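PDB 5IWZ: synaptonemal complex protein 2 from Mus musculus, which serves as a major component of the axial and lateral elements of synaptonemal complexes and is required for normal meiotic chromosome synapsis and fertility. Local coordinates for residues Leu61-Ile66 and Asn109-Ile113; Leu53-Cys58 and Lys102-Trp106; Glu130-Asp134 and Glu174-Lys178. One frame throughout, in Å; residues are numbered along the deposited sequence.

Interaction 1 (Leu61-Ile66 and Asn109-Ile113)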
ATOM      1  N   LEU A  61      -4.571 -19.005   9.466  1.00 25.85           N
ATOM      2  CA  LEU A  61      -5.447 -17.831   9.480  1.00 26.86           C
ATOM      3  C   LEU A  61      -6.523 -17.965  10.556  1.00 29.97           C
ATOM      4  O   LEU A  61      -6.750 -17.035  11.336  1.00 26.70           O
ATOM      5  CB  LEU A  61      -6.079 -17.621   8.097  1.00 23.98           C
ATOM      6  CG  LEU A  61      -5.075 -17.135   7.034  1.00 23.25           C
ATOM      7  CD1 LEU A  61      -5.677 -17.102   5.634  1.00 22.52           C
ATOM      8  CD2 LEU A  61      -4.566 -15.744   7.434  1.00 31.26           C
ATOM      9  N   ASN A  62      -7.188 -19.136  10.617  1.00 26.75           N
ATOM     10  CA  ASN A  62      -8.203 -19.384  11.642  1.00 33.76           C
ATOM     11  C   ASN A  62      -7.644 -19.231  13.055  1.00 40.70           C
ATOM     12  O   ASN A  62      -8.357 -18.783  13.966  1.00 39.22           O
ATOM     13  CB  ASN A  62      -8.798 -20.787  11.470  1.00 34.30           C
ATOM     14  CG  ASN A  62      -9.860 -20.836  10.381  1.00 47.06           C
ATOM     15  OD1 ASN A  62     -10.378 -19.801   9.965  1.00 48.08           O
ATOM     16  ND2 ASN A  62     -10.198 -22.043   9.920  1.00 49.69           N
ATOM     17  N   LYS A  63      -6.377 -19.580  13.255  1.00 32.99           N
ATOM     18  CA  LYS A  63      -5.733 -19.402  14.548  1.00 36.46           C
ATOM     19  C   LYS A  63      -5.230 -17.985  14.780  1.00 36.25           C
ATOM     20  O   LYS A  63      -4.799 -17.684  15.894  1.00 37.61           O
ATOM     21  CB  LYS A  63      -4.569 -20.386  14.686  1.00 30.35           C
ATOM     22  CG  LYS A  63      -5.015 -21.832  14.975  1.00 33.47           C
ATOM     23  CD  LYS A  63      -4.148 -22.876  14.249  1.00 43.60           C
ATOM     24  CE  LYS A  63      -2.741 -22.909  14.813  1.00 52.70           C
ATOM     25  NZ  LYS A  63      -1.876 -24.067  14.390  1.00 51.21           N
ATOM     26  N   LYS A  64      -5.275 -17.116  13.768  1.00 31.64           N
ATOM     27  CA  LYS A  64      -4.707 -15.773  13.861  1.00 34.10           C
ATOM     28  C   LYS A  64      -3.197 -15.805  14.076  1.00 37.05           C
ATOM     29  O   LYS A  64      -2.633 -14.896  14.692  1.00 27.50           O
ATOM     30  CB  LYS A  64      -5.383 -14.942  14.963  1.00 34.81           C
ATOM     31  CG  LYS A  64      -6.574 -14.108  14.486  1.00 42.49           C
ATOM     32  CD  LYS A  64      -7.886 -14.855  14.672  1.00 50.41           C
ATOM     33  CE  LYS A  64      -9.065 -14.081  14.080  1.00 57.10           C
ATOM     34  NZ  LYS A  64      -9.158 -12.678  14.575  1.00 63.79           N
ATOM     35  N   ASP A  65      -2.521 -16.841  13.571  1.00 34.85           N
ATOM     36  CA  ASP A  65      -1.055 -16.896  13.616  1.00 34.90           C
ATOM     37  C   ASP A  65      -0.516 -16.086  12.433  1.00 31.06           C
ATOM     38  O   ASP A  65      -0.103 -16.618  11.399  1.00 26.21           O
ATOM     39  CB  ASP A  65      -0.555 -18.340  13.589  1.00 27.49           C
ATOM     40  CG  ASP A  65      -0.917 -19.128  14.862  1.00 36.24           C
ATOM     41  OD1 ASP A  65      -1.168 -18.500  15.908  1.00 40.32           O
ATOM     42  OD2 ASP A  65      -0.943 -20.382  14.813  1.00 35.13           O
ATOM     43  N   ILE A  66      -0.494 -14.764  12.616  1.00 33.42           N
ATOM     44  CA  ILE A  66      -0.229 -13.840  11.508  1.00 32.52           C
ATOM     45  C   ILE A  66       1.142 -14.089  10.895  1.00 35.72           C
ATOM     46  O   ILE A  66       1.269 -14.277   9.673  1.00 23.82           O
ATOM     47  CB  ILE A  66      -0.357 -12.387  11.985  1.00 33.82           C
ATOM     48  CG1 ILE A  66      -1.727 -12.188  12.615  1.00 41.61           C
ATOM     49  CG2 ILE A  66      -0.191 -11.446  10.802  1.00 34.86           C
ATOM     50  CD1 ILE A  66      -2.834 -12.702  11.737  1.00 38.94           C
ATOM     51  N   ASN A 109     -10.484 -15.098   3.888  1.00 28.35           N
ATOM     52  CA  ASN A 109     -10.250 -15.588   5.245  1.00 31.62           C
ATOM     53  C   ASN A 109      -9.317 -14.692   6.053  1.00 36.95           C
ATOM     54  O   ASN A 109      -9.107 -14.961   7.239  1.00 40.35           O
ATOM     55  CB  ASN A 109      -9.678 -17.003   5.199  1.00 29.93           C
ATOM     56  CG  ASN A 109     -10.689 -18.020   4.678  1.00 48.60           C
ATOM     57  OD1 ASN A 109     -11.899 -17.782   4.714  1.00 56.05           O
ATOM     58  ND2 ASN A 109     -10.199 -19.150   4.186  1.00 43.26           N
ATOM     59  N   SER A 110      -8.734 -13.668   5.440  1.00 29.10           N
ATOM     60  CA  SER A 110      -7.938 -12.675   6.146  1.00 32.81           C
ATOM     61  C   SER A 110      -8.754 -11.455   6.538  1.00 37.18           C
ATOM     62  O   SER A 110      -8.224 -10.563   7.211  1.00 27.64           O
ATOM     63  CB  SER A 110      -6.758 -12.216   5.278  1.00 31.32           C
ATOM     64  OG  SER A 110      -5.913 -13.308   4.946  1.00 34.79           O
ATOM     65  N   LYS A 111     -10.023 -11.394   6.137  1.00 34.90           N
ATOM     66  CA  LYS A 111     -10.759 -10.146   6.287  1.00 40.31           C
ATOM     67  C   LYS A 111     -11.083  -9.865   7.745  1.00 42.68           C
ATOM     68  O   LYS A 111     -11.001  -8.713   8.189  1.00 31.93           O
ATOM     69  CB  LYS A 111     -12.016 -10.170   5.422  1.00 47.52           C
ATOM     70  CG  LYS A 111     -11.688 -10.071   3.911  1.00 49.82           C
ATOM     71  CD  LYS A 111     -12.926 -10.217   3.010  1.00 44.08           C
ATOM     72  CE  LYS A 111     -12.709  -9.492   1.684  1.00 46.24           C
ATOM     73  NZ  LYS A 111     -13.663  -9.946   0.627  1.00 50.89           N
ATOM     74  N   GLU A 112     -11.418 -10.906   8.513  1.00 44.29           N
ATOM     75  CA  GLU A 112     -11.642 -10.728   9.945  1.00 47.82           C
ATOM     76  C   GLU A 112     -10.396 -10.177  10.633  1.00 46.80           C
ATOM     77  O   GLU A 112     -10.487  -9.299  11.498  1.00 50.50           O
ATOM     78  CB  GLU A 112     -12.072 -12.060  10.568  1.00 51.22           C
ATOM     79  CG  GLU A 112     -12.404 -11.982  12.045  1.00 62.87           C
ATOM     80  CD  GLU A 112     -12.952 -13.294  12.609  1.00 68.54           C
ATOM     81  OE1 GLU A 112     -13.867 -13.877  11.985  1.00 71.78           O
ATOM     82  OE2 GLU A 112     -12.468 -13.735  13.675  1.00 66.97           O
ATOM     83  N   ILE A 113      -9.222 -10.673  10.247  1.00 39.01           N
ATOM     84  CA  ILE A 113      -7.964 -10.172  10.787  1.00 37.02           C
ATOM     85  C   ILE A 113      -7.733  -8.729  10.353  1.00 47.38           C
ATOM     86  O   ILE A 113      -7.344  -7.872  11.157  1.00 50.85           O
ATOM     87  CB  ILE A 113      -6.805 -11.080  10.335  1.00 35.23           C
ATOM     88  CG1 ILE A 113      -6.832 -12.416  11.093  1.00 45.49           C
ATOM     89  CG2 ILE A 113      -5.476 -10.369  10.490  1.00 34.14           C
ATOM     90  CD1 ILE A 113      -6.030 -13.522  10.419  1.00 42.34           C
TER
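Lys64 leaves the helix with a positive phi of 63°, and this non-glycine residue in a left-handed conformation ends helix 49-63 in a Schellman motif. Its N returns to Leu61 O at 2.8 Å. The chain then turns through Asp65, the centre of an inverse gamma turn and the N-cap position of helix 66-79, although its side chain makes no capping bond; Ile66 opens that next helix. Across from this corner lies a second one, where Asn109 and Ser110 join helix 99-108 to helix 111-115. Ile113 does most of the filling. Its CD1 reaches into the bend, 3.6 Å from Ile66 CD1, 4.0 Å from Leu61 CD2 and 3.7 Å from the carbonyl atom Leu61 O, so one methyl touches both the end of one helix and the start of the next. Leu61 also packs CD1 against Asn109 CB at 4.0 Å and CD2 against Ser110 OG at 3.7 Å; that hydroxyl is bonded to Trp106 O. On the outer side, the aliphatic part of Lys64 lies along Ile113, with Lys64 CG 3.8 Å from Ile113 CG1, before Lys64 NZ forms a salt bridge with Glu112 OE2 at 3.6 Å. No hydrogen bond joins the two segments. Helix 123-141 also packs here, touching Ile66 and Ser110 through Met128 and Ile113 through Val125. Helix-to-helix corners packed side by side, with apolar residues between them, are consistent with the stacked helices of a helical-repeat fold, here the armadillo-repeat-like domain of the protein.

Interaction 2 (Leu53-Cys58 and Lys102-Trp106)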
ATOM      1  N   LEU A  53      -0.934 -26.717   0.992  1.00 33.48           N
ATOM      2  CA  LEU A  53      -0.790 -25.273   1.188  1.00 29.06           C
ATOM      3  C   LEU A  53      -2.102 -24.645   1.634  1.00 25.75           C
ATOM      4  O   LEU A  53      -2.144 -23.872   2.600  1.00 25.92           O
ATOM      5  CB  LEU A  53      -0.325 -24.612  -0.106  1.00 31.21           C
ATOM      6  CG  LEU A  53       1.119 -24.180  -0.327  1.00 41.27           C
ATOM      7  CD1 LEU A  53       2.087 -24.920   0.587  1.00 40.11           C
ATOM      8  CD2 LEU A  53       1.495 -24.354  -1.788  1.00 32.38           C
ATOM      9  N   ASP A  54      -3.192 -24.975   0.935  1.00 29.03           N
ATOM     10  CA  ASP A  54      -4.495 -24.407   1.262  1.00 24.57           C
ATOM     11  C   ASP A  54      -4.908 -24.783   2.676  1.00 30.85           C
ATOM     12  O   ASP A  54      -5.364 -23.931   3.452  1.00 30.38           O
ATOM     13  CB  ASP A  54      -5.533 -24.880   0.246  1.00 27.82           C
ATOM     14  CG  ASP A  54      -6.906 -24.279   0.483  1.00 35.06           C
ATOM     15  OD1 ASP A  54      -7.890 -25.039   0.467  1.00 39.85           O
ATOM     16  OD2 ASP A  54      -7.013 -23.049   0.664  1.00 32.91           O
ATOM     17  N   ASP A  55      -4.746 -26.064   3.027  1.00 31.78           N
ATOM     18  CA  ASP A  55      -5.090 -26.530   4.366  1.00 31.19           C
ATOM     19  C   ASP A  55      -4.292 -25.783   5.429  1.00 22.74           C
ATOM     20  O   ASP A  55      -4.846 -25.318   6.428  1.00 26.71           O
ATOM     21  CB  ASP A  55      -4.838 -28.040   4.477  1.00 36.31           C
ATOM     22  CG  ASP A  55      -5.863 -28.880   3.704  1.00 57.78           C
ATOM     23  OD1 ASP A  55      -6.712 -28.307   2.980  1.00 61.58           O
ATOM     24  OD2 ASP A  55      -5.804 -30.130   3.810  1.00 63.12           O
ATOM     25  N   LEU A  56      -2.982 -25.676   5.236  1.00 22.33           N
ATOM     26  CA  LEU A  56      -2.134 -25.063   6.254  1.00 20.98           C
ATOM     27  C   LEU A  56      -2.424 -23.566   6.398  1.00 22.31           C
ATOM     28  O   LEU A  56      -2.574 -23.059   7.517  1.00 23.86           O
ATOM     29  CB  LEU A  56      -0.671 -25.338   5.901  1.00 19.42           C
ATOM     30  CG  LEU A  56       0.399 -24.780   6.839  1.00 21.52           C
ATOM     31  CD1 LEU A  56       0.194 -25.572   8.112  1.00 23.16           C
ATOM     32  CD2 LEU A  56       1.807 -25.037   6.254  1.00 18.93           C
ATOM     33  N   ILE A  57      -2.569 -22.841   5.280  1.00 21.32           N
ATOM     34  CA  ILE A  57      -2.790 -21.394   5.374  1.00 20.81           C
ATOM     35  C   ILE A  57      -4.139 -21.075   6.020  1.00 19.89           C
ATOM     36  O   ILE A  57      -4.230 -20.195   6.888  1.00 23.31           O
ATOM     37  CB  ILE A  57      -2.650 -20.753   3.987  1.00 21.98           C
ATOM     38  CG1 ILE A  57      -1.170 -20.686   3.588  1.00 21.85           C
ATOM     39  CG2 ILE A  57      -3.288 -19.379   3.972  1.00 28.57           C
ATOM     40  CD1 ILE A  57      -0.971 -20.379   2.110  1.00 30.58           C
ATOM     41  N   CYS A  58      -5.200 -21.801   5.635  1.00 25.63           N
ATOM     42  CA  CYS A  58      -6.513 -21.573   6.238  1.00 30.37           C
ATOM     43  C   CYS A  58      -6.500 -21.876   7.735  1.00 27.22           C
ATOM     44  O   CYS A  58      -7.116 -21.157   8.531  1.00 26.38           O
ATOM     45  CB  CYS A  58      -7.570 -22.425   5.524  1.00 34.08           C
ATOM     46  SG  CYS A  58      -7.943 -21.883   3.825  1.00 36.10           S
ATOM     47  N   LYS A 102      -7.737 -20.209  -4.696  1.00 25.36           N
ATOM     48  CA  LYS A 102      -7.274 -20.386  -3.320  1.00 31.14           C
ATOM     49  C   LYS A 102      -6.791 -19.063  -2.731  1.00 23.61           C
ATOM     50  O   LYS A 102      -7.103 -18.738  -1.581  1.00 29.46           O
ATOM     51  CB  LYS A 102      -6.179 -21.444  -3.242  1.00 37.43           C
ATOM     52  CG  LYS A 102      -6.689 -22.822  -2.827  1.00 49.03           C
ATOM     53  CD  LYS A 102      -7.452 -23.505  -3.926  1.00 49.03           C
ATOM     54  CE  LYS A 102      -7.872 -24.923  -3.530  1.00 47.56           C
ATOM     55  NZ  LYS A 102      -8.948 -24.923  -2.494  1.00 50.81           N
ATOM     56  N   MET A 103      -6.056 -18.269  -3.503  1.00 25.01           N
ATOM     57  CA  MET A 103      -5.577 -17.001  -2.949  1.00 31.57           C
ATOM     58  C   MET A 103      -6.722 -16.032  -2.674  1.00 25.52           C
ATOM     59  O   MET A 103      -6.645 -15.256  -1.717  1.00 29.60           O
ATOM     60  CB  MET A 103      -4.549 -16.378  -3.881  1.00 34.69           C
ATOM     61  CG  MET A 103      -3.398 -17.333  -4.072  1.00 44.69           C
ATOM     62  SD  MET A 103      -1.801 -16.540  -4.126  1.00 47.21           S
ATOM     63  CE  MET A 103      -1.994 -15.230  -2.935  1.00 34.71           C
ATOM     64  N   VAL A 104      -7.789 -16.063  -3.489  1.00 26.77           N
ATOM     65  CA  VAL A 104      -8.985 -15.278  -3.170  1.00 30.10           C
ATOM     66  C   VAL A 104      -9.554 -15.720  -1.830  1.00 29.76           C
ATOM     67  O   VAL A 104      -9.877 -14.897  -0.954  1.00 27.18           O
ATOM     68  CB  VAL A 104     -10.029 -15.408  -4.294  1.00 32.23           C
ATOM     69  CG1 VAL A 104     -11.388 -14.830  -3.855  1.00 29.38           C
ATOM     70  CG2 VAL A 104      -9.522 -14.713  -5.545  1.00 27.23           C
ATOM     71  N   SER A 105      -9.655 -17.033  -1.646  1.00 23.37           N
ATOM     72  CA  SER A 105     -10.108 -17.594  -0.382  1.00 31.56           C
ATOM     73  C   SER A 105      -9.213 -17.174   0.784  1.00 24.55           C
ATOM     74  O   SER A 105      -9.715 -16.804   1.852  1.00 28.69           O
ATOM     75  CB  SER A 105     -10.162 -19.115  -0.502  1.00 39.00           C
ATOM     76  OG  SER A 105     -10.280 -19.696   0.771  1.00 41.87           O
ATOM     77  N   TRP A 106      -7.887 -17.219   0.610  1.00 26.26           N
ATOM     78  CA  TRP A 106      -7.017 -16.822   1.716  1.00 27.42           C
ATOM     79  C   TRP A 106      -7.223 -15.353   2.053  1.00 31.43           C
ATOM     80  O   TRP A 106      -7.263 -14.971   3.232  1.00 27.68           O
ATOM     81  CB  TRP A 106      -5.546 -17.099   1.387  1.00 28.35           C
ATOM     82  CG  TRP A 106      -5.262 -18.536   1.024  1.00 27.25           C
ATOM     83  CD1 TRP A 106      -6.037 -19.638   1.317  1.00 24.29           C
ATOM     84  CD2 TRP A 106      -4.153 -19.018   0.254  1.00 27.44           C
ATOM     85  NE1 TRP A 106      -5.459 -20.776   0.783  1.00 29.31           N
ATOM     86  CE2 TRP A 106      -4.306 -20.421   0.126  1.00 25.95           C
ATOM     87  CE3 TRP A 106      -3.040 -18.403  -0.338  1.00 32.93           C
ATOM     88  CZ2 TRP A 106      -3.387 -21.207  -0.556  1.00 26.65           C
ATOM     89  CZ3 TRP A 106      -2.127 -19.194  -1.027  1.00 29.69           C
ATOM     90  CH2 TRP A 106      -2.306 -20.577  -1.123  1.00 32.05           C
TER
HETATM   91  O   HOH W   1      -9.742 -22.169   0.724  1.00 32.94           O
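Asp54 and Trp106 set the polar pattern between two nearly parallel helical turns, whose axes run 7° apart in direction and 10.7 Å apart at closest approach. The indole Trp106 NE1 donates to Asp54 OD2 at 2.8 Å, with a good angle of 157°, so the ring nitrogen is satisfied although the tryptophan is buried. The same Asp54 OD2 also accepts from a water 2.9 Å away, which lies 2.5 Å from Ser105 OG and thus links serine to carboxylate. The other oxygen, Asp54 OD1, takes Lys102 NZ at 3.1 Å in a salt bridge whose hydrogen-bond geometry is weak. One carboxylate therefore serves lysine, indole and water together. The main-chain oxygen Trp106 O, facing the next turn, receives Ser110 OG. Next to this polar edge the contact is apolar: Ile57 CD1 sits over the face of the indole, 3.5 Å from the centroid of its six-membered ring, in a CH-pi contact, while Cys58 SG approaches obliquely, 3.9 Å from Trp106 CD1. Leu53, Asp54, Ile57 and Cys58 together form the hole that receives Trp106 as a knob. Behind Ile57, Ile72 of helix 66-79 continues the core, and Met103 faces helix 123-141. Nearly parallel helices, probably equivalent ones of successive repeats, joined by a knob-into-hole tryptophan, fit the stacked helices of an armadillo-repeat-like domain.

Interaction 3 (Glu130-Asp134 and Glu174-Lys178)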
ATOM      1  N   GLU A 130       1.113  -7.739   2.664  1.00 31.14           N
ATOM      2  CA  GLU A 130       2.146  -7.447   1.681  1.00 30.75           C
ATOM      3  C   GLU A 130       2.730  -8.736   1.111  1.00 28.68           C
ATOM      4  O   GLU A 130       2.921  -8.862  -0.108  1.00 27.09           O
ATOM      5  CB  GLU A 130       3.223  -6.592   2.340  1.00 39.53           C
ATOM      6  CG  GLU A 130       4.257  -6.031   1.415  1.00 56.82           C
ATOM      7  CD  GLU A 130       5.388  -5.382   2.192  1.00 74.26           C
ATOM      8  OE1 GLU A 130       5.176  -5.031   3.389  1.00 75.57           O
ATOM      9  OE2 GLU A 130       6.486  -5.241   1.608  1.00 86.21           O
ATOM     10  N   ASP A 131       2.996  -9.724   1.980  1.00 27.94           N
ATOM     11  CA  ASP A 131       3.478 -11.023   1.503  1.00 24.35           C
ATOM     12  C   ASP A 131       2.463 -11.699   0.590  1.00 23.21           C
ATOM     13  O   ASP A 131       2.835 -12.365  -0.390  1.00 25.28           O
ATOM     14  CB  ASP A 131       3.792 -11.932   2.690  1.00 23.91           C
ATOM     15  CG  ASP A 131       4.961 -11.426   3.519  1.00 35.46           C
ATOM     16  OD1 ASP A 131       5.849 -10.748   2.943  1.00 45.97           O
ATOM     17  OD2 ASP A 131       4.974 -11.690   4.744  1.00 29.86           O
ATOM     18  N   LEU A 132       1.177 -11.572   0.913  1.00 24.25           N
ATOM     19  CA  LEU A 132       0.146 -12.160   0.059  1.00 26.60           C
ATOM     20  C   LEU A 132       0.150 -11.516  -1.328  1.00 26.32           C
ATOM     21  O   LEU A 132       0.137 -12.212  -2.353  1.00 24.64           O
ATOM     22  CB  LEU A 132      -1.216 -12.012   0.732  1.00 23.80           C
ATOM     23  CG  LEU A 132      -2.419 -12.647   0.026  1.00 28.99           C
ATOM     24  CD1 LEU A 132      -2.429 -14.140   0.218  1.00 34.44           C
ATOM     25  CD2 LEU A 132      -3.699 -12.066   0.554  1.00 24.04           C
ATOM     26  N   PHE A 133       0.174 -10.177  -1.381  1.00 30.07           N
ATOM     27  CA  PHE A 133       0.170  -9.510  -2.681  1.00 27.52           C
ATOM     28  C   PHE A 133       1.458  -9.773  -3.446  1.00 29.43           C
ATOM     29  O   PHE A 133       1.410  -9.938  -4.670  1.00 30.93           O
ATOM     30  CB  PHE A 133      -0.072  -8.014  -2.506  1.00 30.54           C
ATOM     31  CG  PHE A 133      -1.509  -7.670  -2.237  1.00 36.68           C
ATOM     32  CD1 PHE A 133      -2.512  -8.115  -3.086  1.00 43.12           C
ATOM     33  CD2 PHE A 133      -1.863  -6.909  -1.129  1.00 38.39           C
ATOM     34  CE1 PHE A 133      -3.845  -7.816  -2.836  1.00 41.70           C
ATOM     35  CE2 PHE A 133      -3.196  -6.602  -0.878  1.00 41.44           C
ATOM     36  CZ  PHE A 133      -4.187  -7.058  -1.732  1.00 39.20           C
ATOM     37  N   ASP A 134       2.603  -9.875  -2.741  1.00 28.87           N
ATOM     38  CA  ASP A 134       3.859 -10.239  -3.398  1.00 30.90           C
ATOM     39  C   ASP A 134       3.734 -11.572  -4.121  1.00 28.63           C
ATOM     40  O   ASP A 134       4.201 -11.731  -5.256  1.00 31.78           O
ATOM     41  CB  ASP A 134       5.004 -10.311  -2.382  1.00 31.70           C
ATOM     42  CG  ASP A 134       5.484  -8.937  -1.917  1.00 47.69           C
ATOM     43  OD1 ASP A 134       5.241  -7.933  -2.614  1.00 51.68           O
ATOM     44  OD2 ASP A 134       6.124  -8.864  -0.844  1.00 47.45           O
ATOM     45  N   GLU A 174      -0.998  -0.372   0.570  1.00 21.15           N
ATOM     46  CA  GLU A 174      -0.302  -1.507  -0.026  1.00 27.56           C
ATOM     47  C   GLU A 174      -1.138  -2.153  -1.131  1.00 23.23           C
ATOM     48  O   GLU A 174      -0.627  -2.461  -2.217  1.00 22.07           O
ATOM     49  CB  GLU A 174       0.036  -2.516   1.081  1.00 31.87           C
ATOM     50  CG  GLU A 174       0.459  -3.892   0.596  1.00 41.80           C
ATOM     51  CD  GLU A 174       1.741  -3.843  -0.206  1.00 50.42           C
ATOM     52  OE1 GLU A 174       2.479  -2.829  -0.102  1.00 50.32           O
ATOM     53  OE2 GLU A 174       2.004  -4.812  -0.959  1.00 54.49           O
ATOM     54  N   ALA A 175      -2.433  -2.358  -0.877  1.00 22.62           N
ATOM     55  CA  ALA A 175      -3.287  -3.003  -1.872  1.00 28.13           C
ATOM     56  C   ALA A 175      -3.496  -2.108  -3.089  1.00 32.57           C
ATOM     57  O   ALA A 175      -3.427  -2.573  -4.236  1.00 25.82           O
ATOM     58  CB  ALA A 175      -4.634  -3.362  -1.255  1.00 22.98           C
ATOM     59  N   LEU A 176      -3.767  -0.822  -2.852  1.00 28.71           N
ATOM     60  CA  LEU A 176      -4.014   0.103  -3.947  1.00 27.72           C
ATOM     61  C   LEU A 176      -2.801   0.205  -4.867  1.00 26.26           C
ATOM     62  O   LEU A 176      -2.940   0.282  -6.092  1.00 33.93           O
ATOM     63  CB  LEU A 176      -4.398   1.468  -3.371  1.00 27.91           C
ATOM     64  CG  LEU A 176      -4.703   2.616  -4.320  1.00 30.16           C
ATOM     65  CD1 LEU A 176      -5.733   2.137  -5.306  1.00 28.52           C
ATOM     66  CD2 LEU A 176      -5.220   3.840  -3.532  1.00 29.35           C
ATOM     67  N   LYS A 177      -1.598   0.167  -4.304  1.00 33.63           N
ATOM     68  CA  LYS A 177      -0.411   0.301  -5.140  1.00 31.39           C
ATOM     69  C   LYS A 177      -0.158  -0.966  -5.949  1.00 27.04           C
ATOM     70  O   LYS A 177       0.267  -0.893  -7.112  1.00 26.68           O
ATOM     71  CB  LYS A 177       0.785   0.668  -4.264  1.00 37.37           C
ATOM     72  CG  LYS A 177       2.101   0.080  -4.667  1.00 44.69           C
ATOM     73  CD  LYS A 177       3.205   0.568  -3.715  1.00 56.34           C
ATOM     74  CE  LYS A 177       2.844   0.268  -2.264  1.00 61.35           C
ATOM     75  NZ  LYS A 177       3.491   1.189  -1.281  1.00 61.96           N
ATOM     76  N   LYS A 178      -0.423  -2.136  -5.364  1.00 26.78           N
ATOM     77  CA  LYS A 178      -0.355  -3.369  -6.139  1.00 26.69           C
ATOM     78  C   LYS A 178      -1.388  -3.363  -7.257  1.00 24.83           C
ATOM     79  O   LYS A 178      -1.126  -3.869  -8.353  1.00 29.35           O
ATOM     80  CB  LYS A 178      -0.549  -4.577  -5.223  1.00 30.78           C
ATOM     81  CG  LYS A 178       0.605  -4.841  -4.271  1.00 33.65           C
ATOM     82  CD  LYS A 178       1.778  -5.449  -5.015  1.00 38.80           C
ATOM     83  CE  LYS A 178       2.837  -5.990  -4.067  1.00 42.15           C
ATOM     84  NZ  LYS A 178       3.504  -4.906  -3.281  1.00 44.03           N
TER
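Glu174 starts the second segment and points at helix 123-141, whose local axis runs 14° from that of 174-178 and approaches it to 10.4 Å. Its carboxylate lies over the aliphatic part of Glu130, with Glu174 OE2 3.5 Å from Glu130 CG, and also comes within 4.1 Å of Phe133 CB. The approach is of a carboxylate to a methylene, not of two charges; Glu174 itself is paired with Lys178, one turn on. Ala175 follows, and its small side chain gives the ring of Phe133 a place to rest: Phe133 CE2 is 3.6 Å from Ala175 CB. Further along, Lys178 comes back to the interface. Its chain covers the root of the phenylalanine, Lys178 CG lying 3.7 Å from Phe133 CB. At the tip, Lys178 NZ donates to Glu174 OE2 at 2.8 Å within its own helix and makes a longer salt bridge of 3.6 Å to Asp134 OD1 across the gap. The result is a three-residue charge network bordering an apolar patch. Helix 144-163 closes that patch, Ile158 meeting both Phe133 and Ala175 and Leu161 also touching Ala175. Leu176 turns to Val162 of the same helix, whereas on the first segment Leu132 packs on helices 66-79 and 99-108 through Leu73, Met103 and Phe107, placing helix 123-141 between the preceding helices and helix 169-185.

Starting from the N terminus, helix 49-63 supplies 53-58 to interaction 2, and its C-terminal end, with the turn into helix 66-79, supplies 61-66 to interaction 1. The chain passes through helix 66-79 and returns with 102-106, closing the first loop, and then with 109-113, closing the second, so the two loops cross instead of nesting. Their segments touch, as Leu61 CD1 lies 3.6 Å from Trp106 O. Interaction 3 opens only afterwards and closes some forty residues on, tying helix 123-141 to helix 169-185. Met103 CE meets Leu132 CD1 at 3.4 Å, linking interactions 2 and 3, and all three lie in the armadillo-repeat-like domain.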